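Local atomic coordinates of exoribonuclease II, mitochondrial (Candida glabrata, PDB entry 6F3H), a protein that degrades RNA from the 3' toward the 5' end as the exoribonuclease of the mitochondrial RNA degradosome, using a magnesium-binding RNB domain. Residues D705-L710 / L721-E726; H748-W753 / Y786-G791. The protein carries 1 engineered substitution. All blocks are in the same frame, centred on the assembly; numbering follows the deposited sequence.

Contact 1. Residues D705-L710 / L721-E726; sequences DLINHL and LCFKQE
Phe723 is pushed into the side of helix 703-716, where Ile707 and Leu710, one turn apart on the same helical ridge, receive its outer ring atoms. The packing is apolar and illustrates how two aliphatic residues at i and i+3 can grip an aromatic ring in two different ways. Ile707 works over one face. Its side chain crosses that of Phe723 at about a right angle, with CG2 above the ring and 4.0 Å from Phe723 CE1. The other branch of Ile707 reaches the far end of the ring, CG1 lying 3.9 Å from Phe723 CZ. Leu710 comes instead at the edge: its CD1 lies in the plane of the ring, 4.0 Å from Phe723 CE1. Because Phe723 carries CG anti to its carbonyl carbon (chi1 -58°), the ring is directed at the helix, and both branched residues meet its CE1-CZ end.

A looser contact accompanies the ring. Cys722 places SG 4.4 Å from Leu710 CB, alongside the closest backbone approach of the two segments, 6.6 Å between the CA atoms of Leu710 and Cys722.

Asp705 and Asn708, which take no part in this packing, are bonded to other partners: Asp705 accepts hydrogen bonds from Thr695 OG1 and Ser698 N and forms a salt bridge with Arg702, while Asn708 bonds to the backbone of Thr695 and Val631. These bonds tie the helix to adjoining loops.

The touching residues are all buried. Ile707 also rests on Leu455 of helix 449-456, and Cys722 and Phe723 pack on Gln711, one residue further along helix 703-716. The contact thus closes the connection in which the chain leaves helix 703-716, passes beside it at Ile707 and Leu710, and starts the long helix 725-761.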
loop_
_atom_site.group_PDB
_atom_site.type_symbol
_atom_site.label_atom_id
_atom_site.label_comp_id
_atom_site.label_asym_id
_atom_site.label_seq_id
_atom_site.Cartn_x
_atom_site.Cartn_y
_atom_site.Cartn_z
ATOM N N ASP A 705 -9.444 -9.620 4.791
ATOM C CA ASP A 705 -10.834 -10.044 4.839
ATOM C C ASP A 705 -10.932 -11.518 4.514
ATOM O O ASP A 705 -11.584 -12.278 5.227
ATOM C CB ASP A 705 -11.697 -9.220 3.883
ATOM C CG ASP A 705 -11.536 -7.758 4.101
ATOM O OD1 ASP A 705 -10.393 -7.343 4.301
ATOM O OD2 ASP A 705 -12.531 -7.018 4.071
ATOM N N LEU A 706 -10.225 -11.951 3.482
ATOM C CA LEU A 706 -10.319 -13.338 3.054
ATOM C C LEU A 706 -9.927 -14.295 4.165
ATOM O O LEU A 706 -10.490 -15.383 4.281
ATOM C CB LEU A 706 -9.449 -13.555 1.830
ATOM C CG LEU A 706 -9.480 -15.000 1.366
ATOM C CD1 LEU A 706 -10.872 -15.354 0.869
ATOM C CD2 LEU A 706 -8.488 -15.229 0.259
ATOM N N ILE A 707 -8.953 -13.920 4.983
ATOM C CA ILE A 707 -8.531 -14.789 6.079
ATOM C C ILE A 707 -9.535 -14.773 7.220
ATOM O O ILE A 707 -9.820 -15.811 7.831
ATOM C CB ILE A 707 -7.142 -14.368 6.558
ATOM C CG1 ILE A 707 -6.106 -15.055 5.688
ATOM C CG2 ILE A 707 -6.970 -14.660 8.023
ATOM C CD1 ILE A 707 -4.724 -14.897 6.199
ATOM N N ASN A 708 -10.064 -13.591 7.542
ATOM C CA ASN A 708 -11.136 -13.487 8.523
ATOM C C ASN A 708 -12.315 -14.396 8.160
ATOM O O ASN A 708 -12.973 -14.942 9.051
ATOM C CB ASN A 708 -11.579 -12.022 8.630
ATOM C CG ASN A 708 -10.485 -11.108 9.208
ATOM O OD1 ASN A 708 -9.628 -11.555 9.948
ATOM N ND2 ASN A 708 -10.515 -9.830 8.851
ATOM N N HIS A 709 -12.570 -14.606 6.858
ATOM C CA HIS A 709 -13.673 -15.470 6.441
ATOM C C HIS A 709 -13.398 -16.938 6.730
ATOM O O HIS A 709 -14.294 -17.652 7.201
ATOM C CB HIS A 709 -13.960 -15.302 4.959
ATOM C CG HIS A 709 -14.867 -14.156 4.659
ATOM N ND1 HIS A 709 -14.930 -13.037 5.461
ATOM C CD2 HIS A 709 -15.725 -13.938 3.634
ATOM C CE1 HIS A 709 -15.796 -12.181 4.949
ATOM N NE2 HIS A 709 -16.292 -12.704 3.840
ATOM N N LEU A 710 -12.182 -17.414 6.440
ATOM C CA LEU A 710 -11.868 -18.810 6.719
ATOM C C LEU A 710 -11.944 -19.090 8.200
ATOM O O LEU A 710 -12.330 -20.188 8.609
ATOM C CB LEU A 710 -10.484 -19.157 6.215
ATOM C CG LEU A 710 -10.271 -18.942 4.721
ATOM C CD1 LEU A 710 -8.839 -18.442 4.461
ATOM C CD2 LEU A 710 -10.549 -20.193 3.912
ATOM N N LEU A 721 -10.113 -24.151 14.292
ATOM C CA LEU A 721 -9.875 -22.963 13.491
ATOM C C LEU A 721 -8.750 -23.180 12.494
ATOM O O LEU A 721 -7.858 -24.009 12.687
ATOM C CB LEU A 721 -9.547 -21.776 14.383
ATOM C CG LEU A 721 -10.778 -21.194 15.048
ATOM C CD1 LEU A 721 -10.444 -19.875 15.711
ATOM C CD2 LEU A 721 -11.895 -21.030 13.999
ATOM N N CYS A 722 -8.794 -22.391 11.424
ATOM C CA CYS A 722 -7.842 -22.545 10.331
ATOM C C CYS A 722 -6.446 -22.065 10.724
ATOM O O CYS A 722 -5.436 -22.702 10.395
ATOM C CB CYS A 722 -8.356 -21.774 9.116
ATOM S SG CYS A 722 -7.938 -22.467 7.514
ATOM N N PHE A 723 -6.371 -20.954 11.438
ATOM C CA PHE A 723 -5.115 -20.308 11.756
ATOM C C PHE A 723 -4.985 -20.195 13.256
ATOM O O PHE A 723 -5.896 -19.686 13.913
ATOM C CB PHE A 723 -5.040 -18.901 11.178
ATOM C CG PHE A 723 -5.218 -18.832 9.696
ATOM C CD1 PHE A 723 -6.473 -18.716 9.136
ATOM C CD2 PHE A 723 -4.121 -18.840 8.855
ATOM C CE1 PHE A 723 -6.634 -18.631 7.757
ATOM C CE2 PHE A 723 -4.279 -18.759 7.480
ATOM C CZ PHE A 723 -5.538 -18.655 6.935
ATOM N N LYS A 724 -3.878 -20.703 13.792
ATOM C CA LYS A 724 -3.462 -20.293 15.124
ATOM C C LYS A 724 -2.918 -18.865 15.042
ATOM O O LYS A 724 -2.645 -18.354 13.956
ATOM C CB LYS A 724 -2.417 -21.264 15.692
ATOM C CG LYS A 724 -2.824 -22.738 15.604
ATOM C CD LYS A 724 -2.031 -23.630 16.563
ATOM C CE LYS A 724 -2.695 -23.754 17.933
ATOM N NZ LYS A 724 -2.444 -22.559 18.781
ATOM N N GLN A 725 -2.800 -18.201 16.198
ATOM C CA GLN A 725 -2.384 -16.793 16.220
ATOM C C GLN A 725 -0.989 -16.582 15.627
ATOM O O GLN A 725 -0.677 -15.488 15.140
ATOM C CB GLN A 725 -2.406 -16.256 17.644
ATOM C CG GLN A 725 -1.933 -14.818 17.760
ATOM C CD GLN A 725 -3.078 -13.831 17.801
ATOM O OE1 GLN A 725 -4.221 -14.177 17.510
ATOM N NE2 GLN A 725 -2.777 -12.590 18.175
ATOM N N GLU A 726 -0.113 -17.581 15.745
ATOM C CA GLU A 726 1.259 -17.464 15.259
ATOM C C GLU A 726 1.318 -17.387 13.749
ATOM O O GLU A 726 1.960 -16.489 13.195
ATOM C CB GLU A 726 2.076 -18.633 15.780
ATOM C CG GLU A 726 1.549 -19.157 17.109
ATOM C CD GLU A 726 1.324 -18.070 18.174
ATOM O OE1 GLU A 726 1.521 -16.853 17.924
ATOM O OE2 GLU A 726 0.907 -18.451 19.283
#

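Contact 2. Residues H748-W753 / Y786-G791; sequences HSSTYW and YSYARG
Tyr788 holds CG anti to its carbonyl carbon (chi1 -66°), which lays the ring alongside the helix, beside Ser750, while Thr751, with OG1 anti to its own carbonyl carbon (chi1 -56°), turns both branches to the Tyr788 backbone. Methyl CG2 of Thr751 sits 3.3 Å from Tyr788 O, and OG1 lies 3.6 Å from Tyr788 CB. The two side chains cross nearly at right angles. The Thr751 hydroxyl gives its hydrogen bond to Arg747 O, one turn back in the same helix, so its approach to Tyr788 is packing. Ser750 lies beside the ring, its OG 3.8 Å from Tyr788 CE2; the modelled spacing of its CB is doubtful. The CA atoms of Thr751 and Tyr788 are 4.8 Å apart.

Here the last long helix, 725-761, is met by the loop entering strand 790-794 of the C-terminal five-stranded sheet, which is consistent with the S1-type OB fold that follows the RNB domain in RNase II relatives. Ala789 and Gly791 pair by backbone hydrogen bonds with Phe783 and Cys781. Tyr788 and Ala789 also touch Thr754, the next turn of the helix, and Arg790 packs on an adenine base of the bound RNA.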
loop_
_atom_site.group_PDB
_atom_site.type_symbol
_atom_site.label_atom_id
_atom_site.label_comp_id
_atom_site.label_asym_id
_atom_site.label_seq_id
_atom_site.Cartn_x
_atom_site.Cartn_y
_atom_site.Cartn_z
ATOM N N HIS A 748 2.363 6.123 -8.089
ATOM C CA HIS A 748 3.351 6.398 -9.114
ATOM C C HIS A 748 2.717 6.438 -10.496
ATOM O O HIS A 748 2.968 7.364 -11.270
ATOM C CB HIS A 748 4.496 5.406 -9.042
ATOM C CG HIS A 748 5.750 5.962 -9.617
ATOM N ND1 HIS A 748 6.253 7.185 -9.227
ATOM C CD2 HIS A 748 6.594 5.489 -10.564
ATOM C CE1 HIS A 748 7.354 7.443 -9.911
ATOM N NE2 HIS A 748 7.586 6.428 -10.726
ATOM N N SER A 749 1.878 5.453 -10.817
ATOM C CA SER A 749 1.227 5.421 -12.125
ATOM C C SER A 749 0.283 6.594 -12.344
ATOM O O SER A 749 0.270 7.209 -13.416
ATOM C CB SER A 749 0.428 4.144 -12.278
ATOM O OG SER A 749 -0.106 4.127 -13.582
ATOM N N SER A 750 -0.546 6.891 -11.359
ATOM C CA SER A 750 -1.487 7.979 -11.533
ATOM C C SER A 750 -0.761 9.294 -11.694
ATOM O O SER A 750 -1.127 10.120 -12.532
ATOM C CB SER A 750 -2.434 8.007 -10.352
ATOM O OG SER A 750 -3.205 6.814 -10.303
ATOM N N THR A 751 0.277 9.507 -10.899
ATOM C CA THR A 751 1.183 10.629 -11.128
ATOM C C THR A 751 1.694 10.652 -12.556
ATOM O O THR A 751 1.702 11.701 -13.206
ATOM C CB THR A 751 2.333 10.564 -10.167
ATOM O OG1 THR A 751 1.802 10.532 -8.844
ATOM C CG2 THR A 751 3.135 11.767 -10.320
ATOM N N TYR A 752 2.178 9.507 -13.049
ATOM C CA TYR A 752 2.692 9.477 -14.409
ATOM C C TYR A 752 1.663 10.039 -15.350
ATOM O O TYR A 752 1.982 10.875 -16.194
ATOM C CB TYR A 752 3.059 8.052 -14.811
ATOM C CG TYR A 752 3.272 7.817 -16.303
ATOM C CD1 TYR A 752 4.357 8.375 -16.978
ATOM C CD2 TYR A 752 2.422 7.002 -17.027
ATOM C CE1 TYR A 752 4.567 8.132 -18.342
ATOM C CE2 TYR A 752 2.629 6.762 -18.393
ATOM C CZ TYR A 752 3.682 7.320 -19.039
ATOM O OH TYR A 752 3.781 7.016 -20.376
ATOM N N TRP A 753 0.396 9.653 -15.157
ATOM C CA TRP A 753 -0.673 10.073 -16.053
ATOM C C TRP A 753 -1.133 11.503 -15.778
ATOM O O TRP A 753 -1.446 12.241 -16.717
ATOM C CB TRP A 753 -1.845 9.105 -15.966
ATOM C CG TRP A 753 -1.551 7.751 -16.535
ATOM C CD1 TRP A 753 -1.431 6.595 -15.837
ATOM C CD2 TRP A 753 -1.319 7.411 -17.916
ATOM N NE1 TRP A 753 -1.168 5.550 -16.693
ATOM C CE2 TRP A 753 -1.085 6.026 -17.971
ATOM C CE3 TRP A 753 -1.297 8.138 -19.103
ATOM C CZ2 TRP A 753 -0.826 5.355 -19.156
ATOM C CZ3 TRP A 753 -1.041 7.465 -20.287
ATOM C CH2 TRP A 753 -0.807 6.090 -20.302
ATOM N N TYR A 786 -5.544 18.780 -8.898
ATOM C CA TYR A 786 -5.086 17.417 -9.134
ATOM C C TYR A 786 -4.442 16.852 -7.885
ATOM O O TYR A 786 -3.554 17.479 -7.297
ATOM C CB TYR A 786 -4.069 17.312 -10.254
ATOM C CG TYR A 786 -4.478 17.868 -11.575
ATOM C CD1 TYR A 786 -4.358 19.226 -11.856
ATOM C CD2 TYR A 786 -4.988 17.029 -12.553
ATOM C CE1 TYR A 786 -4.721 19.716 -13.090
ATOM C CE2 TYR A 786 -5.352 17.505 -13.775
ATOM C CZ TYR A 786 -5.221 18.841 -14.042
ATOM O OH TYR A 786 -5.606 19.286 -15.279
ATOM N N SER A 787 -4.803 15.621 -7.552
ATOM C CA SER A 787 -4.252 15.013 -6.355
ATOM C C SER A 787 -2.823 14.510 -6.565
ATOM O O SER A 787 -2.007 14.586 -5.639
ATOM C CB SER A 787 -5.169 13.875 -5.903
ATOM O OG SER A 787 -6.416 14.372 -5.440
ATOM N N TYR A 788 -2.490 14.026 -7.766
ATOM C CA TYR A 788 -1.212 13.369 -8.023
ATOM C C TYR A 788 -0.248 14.242 -8.793
ATOM O O TYR A 788 0.746 13.750 -9.323
ATOM C CB TYR A 788 -1.438 12.065 -8.773
ATOM C CG TYR A 788 -2.178 11.083 -7.923
ATOM C CD1 TYR A 788 -1.862 10.926 -6.581
ATOM C CD2 TYR A 788 -3.211 10.332 -8.453
ATOM C CE1 TYR A 788 -2.545 10.024 -5.790
ATOM C CE2 TYR A 788 -3.904 9.423 -7.685
ATOM C CZ TYR A 788 -3.572 9.269 -6.350
ATOM O OH TYR A 788 -4.275 8.364 -5.577
ATOM N N ALA A 789 -0.529 15.518 -8.869
ATOM C CA ALA A 789 0.401 16.485 -9.398
ATOM C C ALA A 789 1.020 17.149 -8.180
ATOM O O ALA A 789 0.524 18.162 -7.688
ATOM C CB ALA A 789 -0.297 17.482 -10.309
ATOM N N ARG A 790 2.064 16.526 -7.642
ATOM C CA ARG A 790 2.864 17.103 -6.569
ATOM C C ARG A 790 4.238 17.485 -7.110
ATOM O O ARG A 790 4.872 16.697 -7.820
ATOM C CB ARG A 790 3.011 16.132 -5.402
ATOM C CG ARG A 790 1.883 16.184 -4.425
ATOM C CD ARG A 790 1.689 14.830 -3.780
ATOM N NE ARG A 790 0.575 14.810 -2.827
ATOM C CZ ARG A 790 0.629 15.285 -1.580
ATOM N NH1 ARG A 790 1.753 15.817 -1.095
ATOM N NH2 ARG A 790 -0.446 15.214 -0.805
ATOM N N GLY A 791 4.685 18.700 -6.801
ATOM C CA GLY A 791 5.971 19.156 -7.293
ATOM C C GLY A 791 6.814 19.913 -6.286
ATOM O O GLY A 791 6.632 19.766 -5.074
#

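Overall arrangement
Helix 725-761 connects the two contacts: contact 1 lies in the lead-in just before its first turn, contact 2 well along it toward its end, with centres about 37 Å apart on opposite sides of the chain's centre. They illustrate how chemistry follows position. In contact 1 every touching residue is buried and the join, helix to neighbouring loop, is made by an aromatic ring among aliphatic chains. Contact 2 is only partly buried and links sequence-distant parts, helix and C-terminal sheet, through small hydroxyl-bearing side chains, a tyrosine and a backbone carbonyl. Neither involves the magnesium site, although the segment 786-791 also reaches the bound RNA.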